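Local coordinates for hypothetical protein PH1320 (Pyrococcus horikoshii, PDB 2E87) that binds GDP in its Obg-type G domain and is probably a GTP-binding protein of the NOG1 family, though its cellular role is unknown, at residues Lys299-Glu302 against Lys303-Glu307; Ser138-Arg141 against Asp142-Asp145; Thr10-Ala14 against Asp15-Asp19. All coordinates share one frame; numbering follows the deposited sequence.

Overall arrangement
From the N terminus, interaction 3 (Thr10-Asp19) comes first: the lead-in peptide runs straight into helix 14-30 and is capped there. Interaction 2 (Ser138-Asp145) follows, at the joint between helix 122-142 and helix 144-156. Both lie in the N-terminal helical domain, about 10 Å apart between centres, and they touch: Asp144 accepts the backbone N-H of Ala14. Interaction 1 (Lys299-Glu307), on a helix of the G domain, lies across the chain's centre, about 49 Å from either of the others at the nearest atoms. Each contact joins consecutive residues, so none spans a long loop, and the three follow in series without nesting or crossing.

Interaction 1. Residues Lys299-Glu302 against Lys303-Glu307; sequences KRLE and KFVKE
Leu301 and Val305, one helical turn apart, form the close-packed side of this contact: CD2 of Leu301 meets CG2 of Val305 at 3.9 Å, the two side chains crossing at a slant. CG2 of Val305 is swung beside its own backbone N, opposite the carbonyl carbon, and this turns it back along the helix over the carbonyl oxygen of Leu301. O of Leu301 also takes the N-H of Val305, with N 2.7 Å away, in a bond almost straight at the hydrogen (173°). CD2 of Leu301 also comes within 4.4 Å of CD2 in the Phe304 ring, so three apolar residues, all buried, share one face. Branched and aromatic carbon suits that position, since it has no polar atom to satisfy.

The solvent side is looser. Glu302 and Lys306 lie alongside each other and point the same way, as in an i to i+4 salt bridge, but OE1 of Glu302 and NZ of Lys306 are 3.4 Å apart and the bond is weak. The aliphatic part of Lys306 rests near the carbonyl oxygen of Glu302 while its extended chain carries the ammonium outward. Arg300 is likewise exposed; NE lies 4.2 Å from CB of Phe304, against the root of the aromatic side chain. Lysine and arginine suit these places because their carbon chains can lie over the helix while their charges stay in solvent.

Helix 295-307 links strands 283-287 and 313-314 in a beta-alpha-beta unit of the G domain. Its apolar face rests on Val285 and Ile287 of strand 283-287 and Phe254 of strand 249-254, with Leu264 and Ile268 of helix 264-277 alongside.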
# COMPACT_ATOMS: atom_id res chain seq x y z
N LYS A 299 10.98 -35.80 19.92
CA LYS A 299 10.74 -37.02 19.17
C LYS A 299 9.37 -36.94 18.52
O LYS A 299 9.20 -37.29 17.35
CB LYS A 299 10.80 -38.25 20.09
CG LYS A 299 12.22 -38.65 20.51
CD LYS A 299 12.22 -39.98 21.27
CE LYS A 299 13.64 -40.46 21.57
NZ LYS A 299 13.66 -41.85 22.12
N ARG A 300 8.39 -36.48 19.30
CA ARG A 300 7.03 -36.34 18.80
C ARG A 300 7.00 -35.33 17.68
O ARG A 300 6.34 -35.53 16.66
CB ARG A 300 6.09 -35.89 19.92
CG ARG A 300 4.70 -35.51 19.42
CD ARG A 300 4.02 -36.69 18.71
NE ARG A 300 2.95 -36.26 17.81
CZ ARG A 300 1.91 -35.51 18.16
NH1 ARG A 300 1.80 -35.07 19.41
NH2 ARG A 300 0.99 -35.18 17.26
N LEU A 301 7.72 -34.23 17.86
CA LEU A 301 7.76 -33.18 16.84
C LEU A 301 8.35 -33.68 15.53
O LEU A 301 7.68 -33.62 14.50
CB LEU A 301 8.55 -31.97 17.34
CG LEU A 301 7.67 -30.72 17.48
CD1 LEU A 301 8.52 -29.54 17.90
CD2 LEU A 301 7.00 -30.44 16.15
N GLU A 302 9.59 -34.16 15.56
CA GLU A 302 10.21 -34.65 14.34
C GLU A 302 9.30 -35.67 13.66
O GLU A 302 9.11 -35.63 12.45
CB GLU A 302 11.57 -35.30 14.63
CG GLU A 302 12.60 -34.33 15.15
CD GLU A 302 14.00 -34.68 14.69
OE1 GLU A 302 14.23 -34.69 13.46
OE2 GLU A 302 14.88 -34.94 15.54
N LYS A 303 8.72 -36.56 14.46
CA LYS A 303 7.83 -37.58 13.94
C LYS A 303 6.73 -36.88 13.17
O LYS A 303 6.60 -37.03 11.96
CB LYS A 303 7.24 -38.39 15.10
CG LYS A 303 6.70 -39.77 14.72
CD LYS A 303 6.46 -40.62 15.97
CE LYS A 303 6.19 -42.09 15.64
NZ LYS A 303 6.17 -42.95 16.87
N PHE A 304 5.94 -36.08 13.89
CA PHE A 304 4.84 -35.32 13.30
C PHE A 304 5.26 -34.57 12.04
O PHE A 304 4.58 -34.64 11.01
CB PHE A 304 4.31 -34.30 14.31
CG PHE A 304 3.42 -33.26 13.70
CD1 PHE A 304 2.12 -33.56 13.33
CD2 PHE A 304 3.89 -31.97 13.49
CE1 PHE A 304 1.30 -32.60 12.75
CE2 PHE A 304 3.08 -31.00 12.91
CZ PHE A 304 1.78 -31.32 12.54
N VAL A 305 6.37 -33.85 12.13
CA VAL A 305 6.87 -33.07 11.01
C VAL A 305 7.17 -33.91 9.79
O VAL A 305 6.65 -33.65 8.70
CB VAL A 305 8.14 -32.29 11.38
CG1 VAL A 305 8.72 -31.62 10.14
CG2 VAL A 305 7.82 -31.26 12.44
N LYS A 306 8.02 -34.92 9.95
CA LYS A 306 8.37 -35.77 8.83
C LYS A 306 7.13 -36.41 8.22
O LYS A 306 7.11 -36.70 7.03
CB LYS A 306 9.41 -36.81 9.27
CG LYS A 306 10.76 -36.16 9.56
CD LYS A 306 11.77 -37.11 10.19
CE LYS A 306 13.08 -36.37 10.45
NZ LYS A 306 14.10 -37.19 11.18
N GLU A 307 6.10 -36.60 9.02
CA GLU A 307 4.86 -37.19 8.53
C GLU A 307 4.12 -36.25 7.59
O GLU A 307 3.26 -36.68 6.83
CB GLU A 307 3.94 -37.58 9.69
CG GLU A 307 4.47 -38.70 10.54
CD GLU A 307 3.48 -39.13 11.61
OE1 GLU A 307 2.35 -39.50 11.23
OE2 GLU A 307 3.84 -39.10 12.81

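Interaction 2. Residues Ser138-Arg141 against Asp142-Asp145; sequences SVLR and DIDD
Asp142 folds its carboxylate back over the carbonyl oxygen of Ser138, one turn earlier, at the joint of the N-terminal helical domain where helix 122-142 gives way to helix 144-156. CG of the aspartate sits beside its own backbone N (chi1 -70°), which brings this carboxylate carbon to 3.1 Å from O of Ser138, with both carboxylate oxygens a little further away. A water bridges the two side chains: it donates to OD1 of Asp142 at 2.7 Å and is hydrogen-bonded to OG of Ser138. Small polar side chains suit this outer face.

The backbone bonding slackens at the joint. N of Asp142 still reaches O of Ser138 at 2.9 Å, with a weak second bond to Val139. The amide of Ile143 has only weak bonds to the carbonyls of Val139 and Leu140, and that of Asp144 a weak one to Arg141. Ile143 occupies the N-cap position of the next helix, yet its branched chain suits the buried side: CD1 lies 4.5 Å from CD2 of Leu140 in a light apolar contact, and Ala101 of helix 88-117 packs on it. Asp144, in the first turn, pairs through OD1 with NE of Arg148 and through OD2 with N of Ala14. A second water completes the joint, donating to O of Arg141 at 2.8 Å and accepting from N of Asp145 at 3.0 Å.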
# COMPACT_ATOMS: atom_id res chain seq x y z
N SER A 138 -21.57 23.72 -7.39
CA SER A 138 -22.44 22.57 -7.18
C SER A 138 -21.76 21.24 -7.55
O SER A 138 -21.88 20.25 -6.82
CB SER A 138 -23.73 22.75 -7.99
OG SER A 138 -24.52 21.58 -7.95
N VAL A 139 -21.08 21.20 -8.69
CA VAL A 139 -20.39 19.98 -9.10
C VAL A 139 -19.37 19.62 -8.02
O VAL A 139 -19.28 18.47 -7.60
CB VAL A 139 -19.67 20.16 -10.47
CG1 VAL A 139 -18.79 18.96 -10.78
CG2 VAL A 139 -20.70 20.31 -11.57
N LEU A 140 -18.64 20.61 -7.52
CA LEU A 140 -17.63 20.35 -6.49
C LEU A 140 -18.26 19.91 -5.17
O LEU A 140 -17.68 19.10 -4.44
CB LEU A 140 -16.75 21.58 -6.24
CG LEU A 140 -15.88 21.99 -7.42
CD1 LEU A 140 -15.06 23.25 -7.09
CD2 LEU A 140 -14.97 20.80 -7.78
N ARG A 141 -19.43 20.45 -4.85
CA ARG A 141 -20.09 20.03 -3.63
C ARG A 141 -20.62 18.62 -3.80
O ARG A 141 -20.72 17.88 -2.83
CB ARG A 141 -21.19 21.01 -3.21
CG ARG A 141 -20.58 22.31 -2.73
CD ARG A 141 -21.58 23.29 -2.17
NE ARG A 141 -20.94 24.57 -1.84
CZ ARG A 141 -21.21 25.71 -2.47
NH1 ARG A 141 -22.10 25.74 -3.46
NH2 ARG A 141 -20.59 26.84 -2.10
N ASP A 142 -20.91 18.22 -5.03
CA ASP A 142 -21.38 16.86 -5.25
C ASP A 142 -20.28 15.86 -4.84
O ASP A 142 -20.59 14.76 -4.37
CB ASP A 142 -21.71 16.60 -6.73
CG ASP A 142 -22.95 17.34 -7.21
OD1 ASP A 142 -23.81 17.67 -6.37
OD2 ASP A 142 -23.07 17.56 -8.44
N ILE A 143 -19.01 16.24 -5.02
CA ILE A 143 -17.92 15.33 -4.67
C ILE A 143 -17.15 15.69 -3.39
O ILE A 143 -16.12 15.07 -3.11
CB ILE A 143 -16.86 15.20 -5.81
CG1 ILE A 143 -16.14 16.52 -6.03
CG2 ILE A 143 -17.53 14.75 -7.10
CD1 ILE A 143 -14.92 16.40 -6.90
N ASP A 144 -17.63 16.67 -2.63
CA ASP A 144 -16.95 17.11 -1.40
C ASP A 144 -16.68 15.95 -0.43
O ASP A 144 -15.57 15.84 0.12
CB ASP A 144 -17.77 18.20 -0.68
CG ASP A 144 -16.95 18.95 0.38
OD1 ASP A 144 -17.47 19.15 1.50
OD2 ASP A 144 -15.80 19.34 0.10
N ASP A 145 -17.68 15.11 -0.19
CA ASP A 145 -17.49 13.97 0.71
C ASP A 145 -16.37 13.08 0.16
O ASP A 145 -15.52 12.60 0.91
CB ASP A 145 -18.77 13.13 0.85
CG ASP A 145 -19.77 13.73 1.84
OD1 ASP A 145 -19.38 14.65 2.61
OD2 ASP A 145 -20.94 13.28 1.84
O HOH W 1 -24.42 20.09 -5.30
O HOH W 2 -20.42 15.56 -1.24

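Interaction 3. Residues Thr10-Ala14 against Asp15-Asp19; sequences TVLTA and DELID
A capping box opens helix 14-30, with Thr13 at the N-cap and Glu16 three residues on, each side chain serving the other's backbone N-H. The stronger half runs from N of Thr13 to OE1 of Glu16, 2.8 Å long and nearly straight at the hydrogen (169°). The amide comes from above the carboxylate, 36° out of its plane. In return, OG1 of Thr13 accepts from N of Glu16, but at 3.3 Å this bond is weak.

The threonine hydroxyl is placed for this by a chi1 of 66°, which sets OG1 between the backbone N and the carbonyl carbon and turns it toward the first turn. Glu16 runs extended beyond CG and crosses Thr13 at a slant, its CG only 3.0 Å from OG1. Threonine suits the cap because its short side chain can bring an oxygen to a first-turn amide, and glutamate suits its place because its longer chain can reach back to the N-cap residue.

Leu12 comes in beside the box, CD2 at 3.6 Å from OE1 of Glu16, and its CD1 makes a loose apolar contact with CD2 of Leu17, at 4.3 Å. Leu17 and Ile18 are buried against Leu140 of helix 122-142, and Leu17 also meets Val57 and Leu61 of helix 38-67. Ordinary helical bonding then takes over, N of Leu17 meeting O of Thr13 at 2.9 Å.

The N-H groups of a first turn have no preceding carbonyls to accept them, and here side chains and solvent stand in: OG1 takes that of Glu16, a water that of Asp15, and Asp144 the remaining one. Negative carboxylates at this end would also be expected to interact favourably with the helix dipole, while the Thr13-Glu16 pairing probably helps to fix where the helix begins.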
# COMPACT_ATOMS: atom_id res chain seq x y z
N THR A 10 -2.27 16.69 -0.77
CA THR A 10 -3.38 16.95 0.11
C THR A 10 -4.51 17.40 -0.83
O THR A 10 -4.30 18.22 -1.73
CB THR A 10 -3.02 18.05 1.12
OG1 THR A 10 -2.08 17.53 2.07
CG2 THR A 10 -4.25 18.55 1.84
N VAL A 11 -5.69 16.84 -0.64
CA VAL A 11 -6.85 17.16 -1.47
C VAL A 11 -7.61 18.33 -0.86
O VAL A 11 -7.99 18.28 0.30
CB VAL A 11 -7.81 15.96 -1.56
CG1 VAL A 11 -9.05 16.36 -2.29
CG2 VAL A 11 -7.14 14.81 -2.26
N LEU A 12 -7.81 19.38 -1.65
CA LEU A 12 -8.57 20.53 -1.18
C LEU A 12 -10.06 20.19 -1.06
O LEU A 12 -10.57 19.38 -1.82
CB LEU A 12 -8.40 21.70 -2.15
CG LEU A 12 -7.05 22.43 -2.22
CD1 LEU A 12 -7.24 23.79 -2.89
CD2 LEU A 12 -6.49 22.64 -0.83
N THR A 13 -10.75 20.79 -0.10
CA THR A 13 -12.19 20.53 0.05
C THR A 13 -12.95 21.33 -1.01
O THR A 13 -12.40 22.26 -1.61
CB THR A 13 -12.73 20.95 1.46
OG1 THR A 13 -12.63 22.37 1.61
CG2 THR A 13 -11.93 20.28 2.56
N ALA A 14 -14.20 20.96 -1.26
CA ALA A 14 -14.99 21.67 -2.26
C ALA A 14 -14.92 23.19 -2.02
O ALA A 14 -14.67 23.97 -2.94
CB ALA A 14 -16.44 21.18 -2.23
N ASP A 15 -15.13 23.62 -0.78
CA ASP A 15 -15.09 25.04 -0.46
C ASP A 15 -13.74 25.70 -0.74
O ASP A 15 -13.68 26.81 -1.29
CB ASP A 15 -15.44 25.28 1.01
CG ASP A 15 -16.89 24.97 1.32
OD1 ASP A 15 -17.73 25.09 0.40
OD2 ASP A 15 -17.17 24.61 2.49
N GLU A 16 -12.66 25.03 -0.36
CA GLU A 16 -11.33 25.58 -0.58
C GLU A 16 -11.05 25.71 -2.07
O GLU A 16 -10.42 26.66 -2.50
CB GLU A 16 -10.25 24.71 0.09
CG GLU A 16 -10.48 24.47 1.58
CD GLU A 16 -9.55 23.41 2.19
OE1 GLU A 16 -9.19 22.43 1.49
OE2 GLU A 16 -9.20 23.55 3.39
N LEU A 17 -11.53 24.75 -2.86
CA LEU A 17 -11.29 24.80 -4.30
C LEU A 17 -12.12 25.93 -4.90
O LEU A 17 -11.66 26.65 -5.78
CB LEU A 17 -11.68 23.49 -4.97
CG LEU A 17 -10.64 22.77 -5.83
CD1 LEU A 17 -11.37 22.02 -6.95
CD2 LEU A 17 -9.65 23.75 -6.44
N ILE A 18 -13.35 26.06 -4.43
CA ILE A 18 -14.23 27.10 -4.92
C ILE A 18 -13.59 28.45 -4.65
O ILE A 18 -13.44 29.27 -5.55
CB ILE A 18 -15.60 27.04 -4.21
CG1 ILE A 18 -16.37 25.80 -4.67
CG2 ILE A 18 -16.39 28.30 -4.50
CD1 ILE A 18 -17.64 25.54 -3.85
N ASP A 19 -13.19 28.67 -3.40
CA ASP A 19 -12.58 29.93 -3.03
C ASP A 19 -11.31 30.21 -3.82
O ASP A 19 -11.11 31.33 -4.29
CB ASP A 19 -12.29 29.94 -1.52
CG ASP A 19 -13.56 30.10 -0.69
OD1 ASP A 19 -14.67 29.94 -1.25
OD2 ASP A 19 -13.45 30.38 0.52
O HOH W 3 -16.00 21.78 1.53